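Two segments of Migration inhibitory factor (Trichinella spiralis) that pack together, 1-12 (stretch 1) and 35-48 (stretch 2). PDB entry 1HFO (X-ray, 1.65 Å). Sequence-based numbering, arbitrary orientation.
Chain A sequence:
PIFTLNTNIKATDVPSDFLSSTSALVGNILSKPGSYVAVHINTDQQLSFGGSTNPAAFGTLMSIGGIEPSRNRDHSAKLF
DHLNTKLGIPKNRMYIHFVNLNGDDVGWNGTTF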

# COMPACT_ATOMS: atom_id res chain seq x y z
N PRO A 1 -11.29 -5.93 -8.97
CA PRO A 1 -11.17 -5.03 -7.79
C PRO A 1 -10.26 -5.57 -6.70
O PRO A 1 -10.10 -6.78 -6.54
CB PRO A 1 -12.56 -4.86 -7.21
CG PRO A 1 -13.44 -5.13 -8.42
CD PRO A 1 -12.71 -6.22 -9.21
N ILE A 2 -9.68 -4.65 -5.93
CA ILE A 2 -8.82 -5.02 -4.84
C ILE A 2 -9.25 -4.21 -3.64
O ILE A 2 -9.44 -2.99 -3.73
CB ILE A 2 -7.33 -4.68 -5.11
CG1 ILE A 2 -6.80 -5.48 -6.29
CG2 ILE A 2 -6.48 -4.97 -3.88
CD1 ILE A 2 -5.38 -5.10 -6.64
N PHE A 3 -9.42 -4.90 -2.53
CA PHE A 3 -9.72 -4.23 -1.28
C PHE A 3 -8.61 -4.70 -0.36
O PHE A 3 -8.46 -5.90 -0.10
CB PHE A 3 -11.05 -4.61 -0.68
CG PHE A 3 -11.36 -3.84 0.59
CD1 PHE A 3 -11.65 -2.49 0.52
CD2 PHE A 3 -11.29 -4.46 1.83
CE1 PHE A 3 -11.87 -1.74 1.69
CE2 PHE A 3 -11.52 -3.71 3.02
CZ PHE A 3 -11.80 -2.36 2.93
N THR A 4 -7.82 -3.75 0.12
CA THR A 4 -6.72 -4.08 1.00
C THR A 4 -6.83 -3.21 2.26
O THR A 4 -7.10 -2.01 2.17
CB THR A 4 -5.37 -3.86 0.25
OG1 THR A 4 -4.27 -4.00 1.15
CG2 THR A 4 -5.34 -2.51 -0.42
N LEU A 5 -6.64 -3.84 3.41
CA LEU A 5 -6.77 -3.17 4.71
C LEU A 5 -5.64 -3.49 5.66
O LEU A 5 -5.15 -4.63 5.74
CB LEU A 5 -8.09 -3.59 5.36
CG LEU A 5 -8.56 -2.87 6.62
CD1 LEU A 5 -9.01 -1.47 6.23
CD2 LEU A 5 -9.74 -3.64 7.26
N ASN A 6 -5.21 -2.47 6.40
CA ASN A 6 -4.17 -2.63 7.39
C ASN A 6 -4.83 -2.30 8.73
O ASN A 6 -5.55 -1.31 8.86
CB ASN A 6 -3.02 -1.66 7.11
CG ASN A 6 -2.43 -1.87 5.74
OD1 ASN A 6 -2.79 -1.17 4.78
ND2 ASN A 6 -1.55 -2.84 5.62
N THR A 7 -4.59 -3.15 9.71
CA THR A 7 -5.22 -2.96 11.01
C THR A 7 -4.35 -3.41 12.17
O THR A 7 -3.45 -4.23 12.01
CB THR A 7 -6.56 -3.74 11.05
OG1 THR A 7 -7.21 -3.54 12.32
CG2 THR A 7 -6.31 -5.23 10.85
N ASN A 8 -4.63 -2.86 13.36
CA ASN A 8 -3.88 -3.23 14.55
C ASN A 8 -4.52 -4.37 15.33
O ASN A 8 -3.93 -4.88 16.28
CB ASN A 8 -3.68 -2.02 15.47
CG ASN A 8 -4.94 -1.17 15.63
OD1 ASN A 8 -6.06 -1.65 15.43
ND2 ASN A 8 -4.75 0.10 16.01
N ILE A 9 -5.72 -4.78 14.94
CA ILE A 9 -6.38 -5.88 15.65
C ILE A 9 -5.63 -7.18 15.43
O ILE A 9 -4.73 -7.27 14.59
CB ILE A 9 -7.85 -6.06 15.24
CG1 ILE A 9 -7.94 -6.50 13.78
CG2 ILE A 9 -8.63 -4.80 15.48
CD1 ILE A 9 -9.35 -6.67 13.32
N LYS A 10 -6.02 -8.21 16.18
CA LYS A 10 -5.38 -9.51 16.09
C LYS A 10 -5.94 -10.37 14.96
O LYS A 10 -7.11 -10.25 14.62
CB LYS A 10 -5.53 -10.24 17.43
CG LYS A 10 -4.90 -9.51 18.61
CD LYS A 10 -5.32 -10.12 19.95
CE LYS A 10 -4.83 -11.56 20.09
NZ LYS A 10 -3.34 -11.64 20.01
N ALA A 11 -5.10 -11.23 14.41
CA ALA A 11 -5.52 -12.11 13.31
C ALA A 11 -6.61 -13.04 13.79
O ALA A 11 -7.56 -13.36 13.06
CB ALA A 11 -4.35 -12.93 12.82
N THR A 12 -6.48 -13.48 15.04
CA THR A 12 -7.46 -14.39 15.58
C THR A 12 -8.81 -13.69 15.77
O THR A 12 -9.82 -14.33 16.09
CB THR A 12 -6.95 -14.99 16.90
OG1 THR A 12 -7.76 -16.12 17.26
CG2 THR A 12 -6.98 -13.95 18.01
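Stretch 2, residues 35-48: SYVAVHINTDQQLS

Residues 38-42 form a strand that runs alongside strand 2-7 as its parallel neighbour; the two axes approach to 4.7 Å and their directions differ by 6°. The chain enters from a short 3-10 segment at Ser35 and Tyr36, passes through Val37, and stays in register residue for residue: Ile2 lies beside Ala38, Phe3 beside Val39, Thr4 beside His40, Leu5 beside Ile41 and Asn6 beside Asn42, with CA-CA separations of 4.6 to 4.9 Å. The odd-numbered residues of stretch 1 carry the backbone ladder. Ala38 N donates to Pro1 O (2.8 Å), Phe3 N to Ala38 O (2.9 Å), His40 N to Phe3 O (2.9 Å), Leu5 N to His40 O (3.0 Å), Asn42 N to Leu5 O (2.8 Å) and Thr7 N to Asn42 O (2.9 Å).

Side chains alternate between the two faces of this sheet. On one, Phe3 and Leu5 share the surface with Val39 and Ile41, and the tip of Leu5 meets that of Ile41, CD2 to CD1 at 4.2 Å. On the other, the small Ala38 leaves room beside Ile2, whose CG1 lies 4.2 Å from Ala38 CB. Further along this face, the His40 ring presents its edge to Thr4, and ND1 hydrogen-bonds to Thr4 OG1 at 2.9 Å. At the entry, Pro1 CD rests 4.1 Å from Tyr36 CB and 4.2 Å from Val37 CG2, so the proline ring extends the contact beyond the paired strands.

Past Asn42 the regular pairing gives way to a turn that fits around the end of strand 2-7. Thr43 CG2 packs 3.6 Å from Thr7 CG2, while Thr43 OG1 lies 3.4 Å from Ala11 CB. Asp44 adopts a left-handed backbone conformation (phi 56°, psi 38°); its N donates to Ile9 O at 2.7 Å, and the end of its side chain reaches back to accept from Ala11 N at OD2 (3.1 Å). A water bridges Asp44 OD1 and Lys10 NZ at the exposed margin. The next residue returns to Thr7, with Gln45 N donating to Thr7 O (3.0 Å), and its side chain folds back on the turn, NE2 to Thr43 O at 3.1 Å. Strand residue Leu47 then points toward stretch 1, placing CD2 4.1 Å from Asn6 O and 4.3 Å from Thr7 CA. Beside it, Asn8 ND2 donates to Leu47 O at 3.0 Å. Together the two stretches bury 1004 Å², both sides summed.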

# COMPACT_ATOMS: atom_id res chain seq x y z
N SER A 35 -14.67 -13.50 -9.47
CA SER A 35 -13.40 -14.06 -9.89
C SER A 35 -12.31 -13.00 -10.04
O SER A 35 -11.12 -13.31 -9.98
CB SER A 35 -13.60 -14.83 -11.20
OG SER A 35 -14.36 -14.06 -12.10
N TYR A 36 -12.73 -11.75 -10.22
CA TYR A 36 -11.80 -10.63 -10.35
C TYR A 36 -11.63 -9.87 -9.03
O TYR A 36 -10.92 -8.88 -8.98
CB TYR A 36 -12.29 -9.66 -11.41
CG TYR A 36 -12.17 -10.20 -12.82
CD1 TYR A 36 -10.95 -10.15 -13.49
CD2 TYR A 36 -13.26 -10.76 -13.46
CE1 TYR A 36 -10.82 -10.66 -14.79
CE2 TYR A 36 -13.15 -11.27 -14.76
CZ TYR A 36 -11.92 -11.21 -15.42
OH TYR A 36 -11.79 -11.70 -16.71
N VAL A 37 -12.29 -10.33 -7.96
CA VAL A 37 -12.18 -9.62 -6.69
C VAL A 37 -11.10 -10.17 -5.77
O VAL A 37 -11.08 -11.38 -5.45
CB VAL A 37 -13.51 -9.65 -5.92
CG1 VAL A 37 -13.35 -8.94 -4.55
CG2 VAL A 37 -14.58 -8.99 -6.73
N ALA A 38 -10.18 -9.30 -5.35
CA ALA A 38 -9.13 -9.71 -4.44
C ALA A 38 -9.32 -8.95 -3.14
O ALA A 38 -9.59 -7.75 -3.15
CB ALA A 38 -7.74 -9.42 -5.02
N VAL A 39 -9.20 -9.68 -2.04
CA VAL A 39 -9.34 -9.10 -0.71
C VAL A 39 -8.13 -9.46 0.12
O VAL A 39 -7.71 -10.61 0.17
CB VAL A 39 -10.59 -9.63 -0.00
CG1 VAL A 39 -10.67 -9.02 1.43
CG2 VAL A 39 -11.83 -9.26 -0.80
N HIS A 40 -7.60 -8.46 0.83
CA HIS A 40 -6.41 -8.65 1.64
C HIS A 40 -6.57 -7.91 2.95
O HIS A 40 -7.06 -6.78 2.95
CB HIS A 40 -5.22 -8.05 0.90
CG HIS A 40 -4.00 -7.86 1.76
ND1 HIS A 40 -3.36 -6.64 1.88
CD2 HIS A 40 -3.28 -8.74 2.49
CE1 HIS A 40 -2.30 -6.79 2.65
NE2 HIS A 40 -2.23 -8.05 3.03
N ILE A 41 -6.17 -8.55 4.05
CA ILE A 41 -6.18 -7.88 5.35
C ILE A 41 -4.87 -8.21 6.03
O ILE A 41 -4.46 -9.36 6.13
CB ILE A 41 -7.36 -8.32 6.25
CG1 ILE A 41 -7.37 -7.45 7.52
CG2 ILE A 41 -7.25 -9.80 6.60
CD1 ILE A 41 -8.67 -7.54 8.32
N ASN A 42 -4.18 -7.15 6.46
CA ASN A 42 -2.90 -7.24 7.13
C ASN A 42 -3.18 -6.85 8.58
O ASN A 42 -3.48 -5.69 8.86
CB ASN A 42 -1.93 -6.26 6.48
CG ASN A 42 -0.54 -6.33 7.05
OD1 ASN A 42 -0.19 -7.30 7.71
ND2 ASN A 42 0.27 -5.31 6.78
N THR A 43 -3.10 -7.82 9.47
CA THR A 43 -3.42 -7.60 10.89
C THR A 43 -2.20 -7.50 11.79
O THR A 43 -1.06 -7.68 11.35
CB THR A 43 -4.29 -8.75 11.44
OG1 THR A 43 -3.62 -9.99 11.20
CG2 THR A 43 -5.66 -8.77 10.76
N ASP A 44 -2.46 -7.24 13.07
CA ASP A 44 -1.41 -7.14 14.07
C ASP A 44 -0.35 -6.10 13.70
O ASP A 44 0.84 -6.29 13.94
CB ASP A 44 -0.75 -8.50 14.27
CG ASP A 44 -1.66 -9.48 14.97
OD1 ASP A 44 -1.98 -9.24 16.16
OD2 ASP A 44 -2.06 -10.49 14.35
N GLN A 45 -0.81 -5.00 13.13
CA GLN A 45 0.09 -3.95 12.71
C GLN A 45 0.21 -2.87 13.79
O GLN A 45 -0.68 -2.69 14.62
CB GLN A 45 -0.39 -3.31 11.42
CG GLN A 45 -0.38 -4.23 10.21
CD GLN A 45 1.00 -4.71 9.85
OE1 GLN A 45 1.84 -3.94 9.37
NE2 GLN A 45 1.25 -5.98 10.07
N GLN A 46 1.34 -2.18 13.76
CA GLN A 46 1.57 -1.08 14.67
C GLN A 46 0.87 0.05 13.97
O GLN A 46 1.34 0.54 12.93
CB GLN A 46 3.06 -0.81 14.79
CG GLN A 46 3.80 -1.91 15.53
CD GLN A 46 3.56 -1.83 17.03
OE1 GLN A 46 3.76 -0.77 17.64
NE2 GLN A 46 3.13 -2.93 17.64
N LEU A 47 -0.26 0.46 14.52
CA LEU A 47 -1.05 1.51 13.91
C LEU A 47 -1.69 2.40 14.96
O LEU A 47 -2.32 1.91 15.89
CB LEU A 47 -2.14 0.89 13.03
CG LEU A 47 -3.14 1.88 12.42
CD1 LEU A 47 -2.44 2.65 11.31
CD2 LEU A 47 -4.35 1.15 11.88
N SER A 48 -1.54 3.71 14.79
CA SER A 48 -2.13 4.66 15.70
C SER A 48 -3.08 5.53 14.90
O SER A 48 -2.79 5.92 13.76
CB SER A 48 -1.05 5.52 16.35
OG SER A 48 -0.58 6.51 15.45
O HOH W 1 -1.65 -4.06 16.97
O HOH W 2 -2.26 -11.25 17.83